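Local coordinates for reducing-end xylose-releasing exo-oligoxylanase Rex8A (Paenibacillus barcinonensis, PDB 6SUD), which hydrolyses xylooligosaccharides from their reducing ends, releasing xylose as an exo-acting glycoside hydrolase of family 8, at residues Trp92-His101 with Phe110-Arg120. The protein carries 1 engineered substitution. Residues are numbered along the deposited sequence; the frame is centred on the assembly and turned at random.
Sequences WNYAYTYMQH and FAWHCKPDGTR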
ATOM      1  N   TRP A  92      -8.414   0.372  14.055  1.00  7.83           N
ATOM      2  CA  TRP A  92      -7.675   1.550  14.582  1.00  8.05           C
ATOM      3  C   TRP A  92      -7.483   1.401  16.096  1.00  8.44           C
ATOM      4  O   TRP A  92      -6.362   1.674  16.602  1.00  8.00           O
ATOM      5  CB  TRP A  92      -8.354   2.869  14.214  1.00  7.97           C
ATOM      6  CG  TRP A  92      -7.696   4.057  14.849  1.00  8.07           C
ATOM      7  CD1 TRP A  92      -8.291   4.997  15.638  1.00  8.14           C
ATOM      8  CD2 TRP A  92      -6.298   4.399  14.808  1.00  7.96           C
ATOM      9  NE1 TRP A  92      -7.372   5.919  16.059  1.00  8.22           N
ATOM     10  CE2 TRP A  92      -6.137   5.574  15.579  1.00  8.19           C
ATOM     11  CE3 TRP A  92      -5.166   3.831  14.202  1.00  8.08           C
ATOM     12  CZ2 TRP A  92      -4.900   6.198  15.747  1.00  8.36           C
ATOM     13  CZ3 TRP A  92      -3.944   4.442  14.368  1.00  8.21           C
ATOM     14  CH2 TRP A  92      -3.816   5.610  15.133  1.00  8.17           C
ATOM     15  N   ASN A  93      -8.529   0.991  16.806  1.00  8.80           N
ATOM     16  CA  ASN A  93      -8.489   0.858  18.282  1.00  9.27           C
ATOM     17  C   ASN A  93      -7.421  -0.168  18.658  1.00  9.32           C
ATOM     18  O   ASN A  93      -6.638   0.115  19.591  1.00  8.90           O
ATOM     19  CB  ASN A  93      -9.864   0.529  18.863  1.00  9.67           C
ATOM     20  CG  ASN A  93      -9.919   0.778  20.353  1.00 10.22           C
ATOM     21  OD1 ASN A  93      -9.115   1.545  20.900  1.00 11.43           O
ATOM     22  ND2 ASN A  93     -10.870   0.145  21.011  1.00 10.45           N
ATOM     23  N   TYR A  94      -7.382  -1.313  17.959  1.00  9.24           N
ATOM     24  CA  TYR A  94      -6.328  -2.344  18.136  1.00  9.60           C
ATOM     25  C   TYR A  94      -4.935  -1.709  17.942  1.00  9.29           C
ATOM     26  O   TYR A  94      -4.097  -1.860  18.845  1.00  9.45           O
ATOM     27  CB  TYR A  94      -6.592  -3.544  17.220  1.00  9.62           C
ATOM     28  CG  TYR A  94      -5.639  -4.696  17.397  1.00 10.38           C
ATOM     29  CD1 TYR A  94      -4.346  -4.651  16.896  1.00 10.48           C
ATOM     30  CD2 TYR A  94      -6.030  -5.844  18.067  1.00 10.59           C
ATOM     31  CE1 TYR A  94      -3.473  -5.716  17.060  1.00 11.15           C
ATOM     32  CE2 TYR A  94      -5.175  -6.923  18.228  1.00 10.93           C
ATOM     33  CZ  TYR A  94      -3.890  -6.859  17.721  1.00 11.20           C
ATOM     34  OH  TYR A  94      -3.055  -7.926  17.899  1.00 12.05           O
ATOM     35  N   ALA A  95      -4.682  -1.033  16.814  1.00  9.31           N
ATOM     36  CA  ALA A  95      -3.376  -0.402  16.493  1.00  9.43           C
ATOM     37  C   ALA A  95      -3.023   0.616  17.589  1.00  9.97           C
ATOM     38  O   ALA A  95      -1.884   0.617  18.078  1.00  9.14           O
ATOM     39  CB  ALA A  95      -3.409   0.267  15.130  1.00  9.18           C
ATOM     40  N   TYR A  96      -3.988   1.464  17.945  1.00 11.07           N
ATOM     41  CA  TYR A  96      -3.822   2.552  18.946  1.00 11.75           C
ATOM     42  C   TYR A  96      -3.450   1.937  20.305  1.00 11.95           C
ATOM     43  O   TYR A  96      -2.485   2.396  20.962  1.00 11.21           O
ATOM     44  CB  TYR A  96      -5.097   3.394  19.034  1.00 12.64           C
ATOM     45  CG  TYR A  96      -5.133   4.328  20.214  1.00 14.03           C
ATOM     46  CD1 TYR A  96      -4.406   5.508  20.210  1.00 15.02           C
ATOM     47  CD2 TYR A  96      -5.873   4.020  21.346  1.00 14.94           C
ATOM     48  CE1 TYR A  96      -4.425   6.365  21.298  1.00 16.15           C
ATOM     49  CE2 TYR A  96      -5.909   4.874  22.436  1.00 16.23           C
ATOM     50  CZ  TYR A  96      -5.188   6.053  22.410  1.00 16.40           C
ATOM     51  OH  TYR A  96      -5.203   6.894  23.488  1.00 18.65           O
ATOM     52  N   THR A  97      -4.185   0.901  20.707  1.00 12.11           N
ATOM     53  CA  THR A  97      -4.094   0.263  22.050  1.00 12.58           C
ATOM     54  C   THR A  97      -2.817  -0.586  22.176  1.00 12.60           C
ATOM     55  O   THR A  97      -2.152  -0.487  23.225  1.00 13.15           O
ATOM     56  CB  THR A  97      -5.360  -0.557  22.336  1.00 12.48           C
ATOM     57  OG1 THR A  97      -6.463   0.353  22.381  1.00 12.65           O
ATOM     58  CG2 THR A  97      -5.286  -1.331  23.632  1.00 12.95           C
ATOM     59  N   TYR A  98      -2.477  -1.409  21.178  1.00 12.95           N
ATOM     60  CA  TYR A  98      -1.406  -2.434  21.301  1.00 13.00           C
ATOM     61  C   TYR A  98      -0.098  -2.029  20.614  1.00 12.96           C
ATOM     62  O   TYR A  98       0.970  -2.444  21.104  1.00 12.70           O
ATOM     63  CB  TYR A  98      -1.898  -3.780  20.775  1.00 14.08           C
ATOM     64  CG  TYR A  98      -3.017  -4.374  21.587  1.00 14.85           C
ATOM     65  CD1 TYR A  98      -2.902  -4.538  22.959  1.00 15.65           C
ATOM     66  CD2 TYR A  98      -4.188  -4.790  20.974  1.00 15.53           C
ATOM     67  CE1 TYR A  98      -3.928  -5.099  23.703  1.00 16.22           C
ATOM     68  CE2 TYR A  98      -5.218  -5.355  21.703  1.00 16.24           C
ATOM     69  CZ  TYR A  98      -5.086  -5.512  23.070  1.00 16.90           C
ATOM     70  OH  TYR A  98      -6.118  -6.062  23.775  1.00 17.41           O
ATOM     71  N   MET A  99      -0.157  -1.261  19.524  1.00 12.45           N
ATOM     72  CA  MET A  99       1.001  -1.136  18.598  1.00 11.94           C
ATOM     73  C   MET A  99       1.685   0.229  18.716  1.00 11.61           C
ATOM     74  O   MET A  99       2.930   0.245  18.593  1.00 11.02           O
ATOM     75  CB  MET A  99       0.564  -1.405  17.159  1.00 12.30           C
ATOM     76  CG  MET A  99      -0.010  -2.807  17.005  1.00 12.43           C
ATOM     77  SD  MET A  99      -0.538  -3.122  15.321  1.00 14.74           S
ATOM     78  CE  MET A  99       0.924  -3.914  14.651  1.00 14.39           C
ATOM     79  N   GLN A 100       0.941   1.318  18.932  1.00 11.37           N
ATOM     80  CA  GLN A 100       1.525   2.690  18.918  1.00 11.81           C
ATOM     81  C   GLN A 100       2.328   2.903  20.204  1.00 12.21           C
ATOM     82  O   GLN A 100       1.782   2.691  21.293  1.00 11.69           O
ATOM     83  CB  GLN A 100       0.470   3.790  18.781  1.00 11.60           C
ATOM     84  CG  GLN A 100       1.069   5.160  18.464  1.00 11.48           C
ATOM     85  CD  GLN A 100       0.029   6.217  18.181  1.00 11.75           C
ATOM     86  OE1 GLN A 100      -1.044   6.243  18.795  1.00 11.67           O
ATOM     87  NE2 GLN A 100       0.346   7.100  17.243  1.00 11.44           N
ATOM     88  N   HIS A 101       3.580   3.334  20.060  1.00 13.04           N
ATOM     89  CA  HIS A 101       4.503   3.671  21.175  1.00 13.59           C
ATOM     90  C   HIS A 101       4.089   4.994  21.832  1.00 14.18           C
ATOM     91  O   HIS A 101       3.839   5.971  21.103  1.00 12.76           O
ATOM     92  CB  HIS A 101       5.937   3.754  20.659  1.00 13.82           C
ATOM     93  CG  HIS A 101       6.506   2.449  20.228  1.00 14.12           C
ATOM     94  ND1 HIS A 101       6.871   1.466  21.132  1.00 14.79           N
ATOM     95  CD2 HIS A 101       6.805   1.968  19.000  1.00 14.40           C
ATOM     96  CE1 HIS A 101       7.366   0.434  20.478  1.00 14.84           C
ATOM     97  NE2 HIS A 101       7.338   0.714  19.166  1.00 14.27           N
ATOM     98  N   PHE A 110       4.389   2.923  15.289  1.00 10.00           N
ATOM     99  CA  PHE A 110       3.713   1.629  15.574  1.00  9.87           C
ATOM    100  C   PHE A 110       4.747   0.510  15.484  1.00 10.03           C
ATOM    101  O   PHE A 110       5.546   0.518  14.533  1.00  9.84           O
ATOM    102  CB  PHE A 110       2.574   1.385  14.587  1.00  9.83           C
ATOM    103  CG  PHE A 110       1.522   2.464  14.620  1.00  9.58           C
ATOM    104  CD1 PHE A 110       1.723   3.668  13.963  1.00  9.77           C
ATOM    105  CD2 PHE A 110       0.360   2.289  15.356  1.00  9.83           C
ATOM    106  CE1 PHE A 110       0.765   4.672  14.017  1.00  9.82           C
ATOM    107  CE2 PHE A 110      -0.600   3.286  15.403  1.00  9.77           C
ATOM    108  CZ  PHE A 110      -0.395   4.473  14.727  1.00  9.87           C
ATOM    109  N   ALA A 111       4.771  -0.368  16.477  1.00 10.13           N
ATOM    110  CA  ALA A 111       5.594  -1.599  16.476  1.00 10.72           C
ATOM    111  C   ALA A 111       5.182  -2.412  15.243  1.00 11.15           C
ATOM    112  O   ALA A 111       3.975  -2.512  14.989  1.00 10.89           O
ATOM    113  CB  ALA A 111       5.382  -2.358  17.766  1.00 10.99           C
ATOM    114  N   TRP A 112       6.130  -2.857  14.424  1.00 11.67           N
ATOM    115  CA  TRP A 112       5.776  -3.312  13.055  1.00 11.57           C
ATOM    116  C   TRP A 112       4.966  -4.612  13.141  1.00 12.33           C
ATOM    117  O   TRP A 112       4.215  -4.892  12.207  1.00 12.00           O
ATOM    118  CB  TRP A 112       6.994  -3.446  12.138  1.00 11.97           C
ATOM    119  CG  TRP A 112       7.879  -4.638  12.342  1.00 12.23           C
ATOM    120  CD1 TRP A 112       8.964  -4.713  13.162  1.00 12.70           C
ATOM    121  CD2 TRP A 112       7.824  -5.903  11.647  1.00 11.87           C
ATOM    122  NE1 TRP A 112       9.572  -5.932  13.047  1.00 13.01           N
ATOM    123  CE2 TRP A 112       8.891  -6.687  12.130  1.00 12.44           C
ATOM    124  CE3 TRP A 112       6.964  -6.454  10.693  1.00 11.97           C
ATOM    125  CZ2 TRP A 112       9.130  -7.988  11.685  1.00 12.03           C
ATOM    126  CZ3 TRP A 112       7.197  -7.736  10.250  1.00 11.97           C
ATOM    127  CH2 TRP A 112       8.276  -8.482  10.731  1.00 12.03           C
ATOM    128  N   HIS A 113       5.099  -5.392  14.210  1.00 13.00           N
ATOM    129  CA  HIS A 113       4.304  -6.638  14.329  1.00 13.61           C
ATOM    130  C   HIS A 113       4.098  -7.010  15.793  1.00 13.46           C
ATOM    131  O   HIS A 113       4.914  -6.628  16.634  1.00 13.93           O
ATOM    132  CB  HIS A 113       4.897  -7.758  13.455  1.00 15.46           C
ATOM    133  CG  HIS A 113       6.072  -8.481  14.021  1.00 16.46           C
ATOM    134  ND1 HIS A 113       6.262  -9.841  13.837  1.00 18.44           N
ATOM    135  CD2 HIS A 113       7.142  -8.051  14.722  1.00 17.32           C
ATOM    136  CE1 HIS A 113       7.372 -10.216  14.441  1.00 18.42           C
ATOM    137  NE2 HIS A 113       7.946  -9.131  14.960  1.00 18.39           N
ATOM    138  N   CYS A 114       3.021  -7.736  16.059  1.00 12.85           N
ATOM    139  CA  CYS A 114       2.670  -8.232  17.409  1.00 12.95           C
ATOM    140  C   CYS A 114       1.959  -9.573  17.265  1.00 13.03           C
ATOM    141  O   CYS A 114       1.537  -9.930  16.143  1.00 10.92           O
ATOM    142  CB  CYS A 114       1.815  -7.225  18.174  1.00 13.38           C
ATOM    143  SG  CYS A 114       0.214  -6.850  17.413  1.00 13.94           S
ATOM    144  N   LYS A 115       1.852 -10.299  18.371  1.00 13.57           N
ATOM    145  CA  LYS A 115       1.026 -11.526  18.417  1.00 15.02           C
ATOM    146  C   LYS A 115      -0.428 -11.102  18.269  1.00 14.64           C
ATOM    147  O   LYS A 115      -0.771  -9.978  18.612  1.00 13.35           O
ATOM    148  CB  LYS A 115       1.225 -12.258  19.740  1.00 16.67           C
ATOM    149  CG  LYS A 115       2.634 -12.774  19.970  1.00 18.83           C
ATOM    150  CD  LYS A 115       2.771 -13.456  21.301  1.00 20.80           C
ATOM    151  CE  LYS A 115       2.082 -14.799  21.334  1.00 22.66           C
ATOM    152  NZ  LYS A 115       2.161 -15.404  22.682  1.00 24.17           N
ATOM    153  N   PRO A 116      -1.328 -11.976  17.768  1.00 14.84           N
ATOM    154  CA  PRO A 116      -2.748 -11.627  17.681  1.00 15.98           C
ATOM    155  C   PRO A 116      -3.367 -11.117  18.998  1.00 17.40           C
ATOM    156  O   PRO A 116      -4.267 -10.293  18.923  1.00 17.68           O
ATOM    157  CB  PRO A 116      -3.401 -12.930  17.193  1.00 15.35           C
ATOM    158  CG  PRO A 116      -2.290 -13.666  16.472  1.00 15.33           C
ATOM    159  CD  PRO A 116      -1.027 -13.316  17.228  1.00 15.33           C
ATOM    160  N   ASP A 117      -2.843 -11.545  20.156  1.00 18.11           N
ATOM    161  CA  ASP A 117      -3.317 -11.125  21.505  1.00 19.77           C
ATOM    162  C   ASP A 117      -2.805  -9.717  21.857  1.00 19.63           C
ATOM    163  O   ASP A 117      -3.244  -9.177  22.891  1.00 21.07           O
ATOM    164  CB  ASP A 117      -2.945 -12.165  22.571  1.00 21.53           C
ATOM    165  CG  ASP A 117      -1.527 -12.088  23.117  1.00 23.71           C
ATOM    166  OD1 ASP A 117      -0.673 -11.422  22.492  1.00 24.35           O
ATOM    167  OD2 ASP A 117      -1.284 -12.708  24.179  1.00 25.34           O
ATOM    168  N   GLY A 118      -1.921  -9.132  21.041  1.00 19.32           N
ATOM    169  CA  GLY A 118      -1.455  -7.741  21.210  1.00 19.27           C
ATOM    170  C   GLY A 118      -0.074  -7.634  21.837  1.00 19.93           C
ATOM    171  O   GLY A 118       0.422  -6.497  21.937  1.00 20.61           O
ATOM    172  N   THR A 119       0.534  -8.754  22.245  1.00 20.69           N
ATOM    173  CA  THR A 119       1.928  -8.815  22.765  1.00 21.72           C
ATOM    174  C   THR A 119       2.893  -8.356  21.668  1.00 21.99           C
ATOM    175  O   THR A 119       2.968  -9.047  20.644  1.00 19.99           O
ATOM    176  CB  THR A 119       2.323 -10.229  23.215  1.00 22.81           C
ATOM    177  OG1 THR A 119       1.330 -10.753  24.097  1.00 24.50           O
ATOM    178  CG2 THR A 119       3.670 -10.270  23.902  1.00 23.34           C
ATOM    179  N   ARG A 120       3.625  -7.256  21.882  1.00 23.16           N
ATOM    180  CA  ARG A 120       4.579  -6.729  20.874  1.00 25.28           C
ATOM    181  C   ARG A 120       5.728  -7.737  20.732  1.00 25.20           C
ATOM    182  O   ARG A 120       6.163  -8.288  21.762  1.00 27.80           O
ATOM    183  CB  ARG A 120       5.118  -5.346  21.260  1.00 25.91           C
ATOM    184  CG  ARG A 120       4.139  -4.191  21.101  1.00 26.51           C
ATOM    185  CD  ARG A 120       4.871  -2.891  21.400  1.00 27.31           C
ATOM    186  NE  ARG A 120       4.052  -1.688  21.356  1.00 27.68           N
ATOM    187  CZ  ARG A 120       3.599  -1.028  22.420  1.00 29.35           C
ATOM    188  NH1 ARG A 120       3.897  -1.435  23.642  1.00 31.33           N
ATOM    189  NH2 ARG A 120       2.861   0.058  22.265  1.00 30.67           N
TER
HETATM  190  O   HOH W   1       0.804  -4.355  23.250  1.00 15.98           O
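F110 lays its ring against Q100, whose CG sits over one face, 4.2 Å from the ring centroid; with CG anti to the backbone N (chi1 -168°) and the chain extended beyond it, the Q100 amide lies nearly parallel to the ring (14°), its NE2 held by D108 O. The F110 rim meets the rim of W92, F110 CZ 3.6 Å from W92 CZ3, while M99 CB and A95 O meet the edge of the F110 ring. M99 carries the apolar layer on to C114, its CG 4.1 Å from C114 SG. That sulfur also lies at the edge of the Y94 ring. Here Y94 OH donates to P116 O (2.8 Å) from well above the carbonyl plane, tying the helix to the K115-G118 type I turn. A phenylalanine in place of Y94 would probably leave P116 O without this donor and the turn less firmly held to the helix. On the same turn, G118 CA makes a CH-pi contact over the Y98 ring, where a side chain would clash. A111 N donates almost straight (171°) to M99 O at 2.9 Å, beside the single Q100-F110 bridge. At the polar edge, R120 spreads its guanidinium between Y98 O on one face and the H101 ring, itself bonded to P123 O, on the other; a water links Y98 O to G118 O. The contact thus fastens helix 85-99 of the family 8 (alpha/alpha)6 barrel to the hairpin of strands 113-114 and 120-122, whose W112 touches a bound xylose. Helix 153-170 packs against Q100 and F110, and strand 67-68 flanks Y94 and C114.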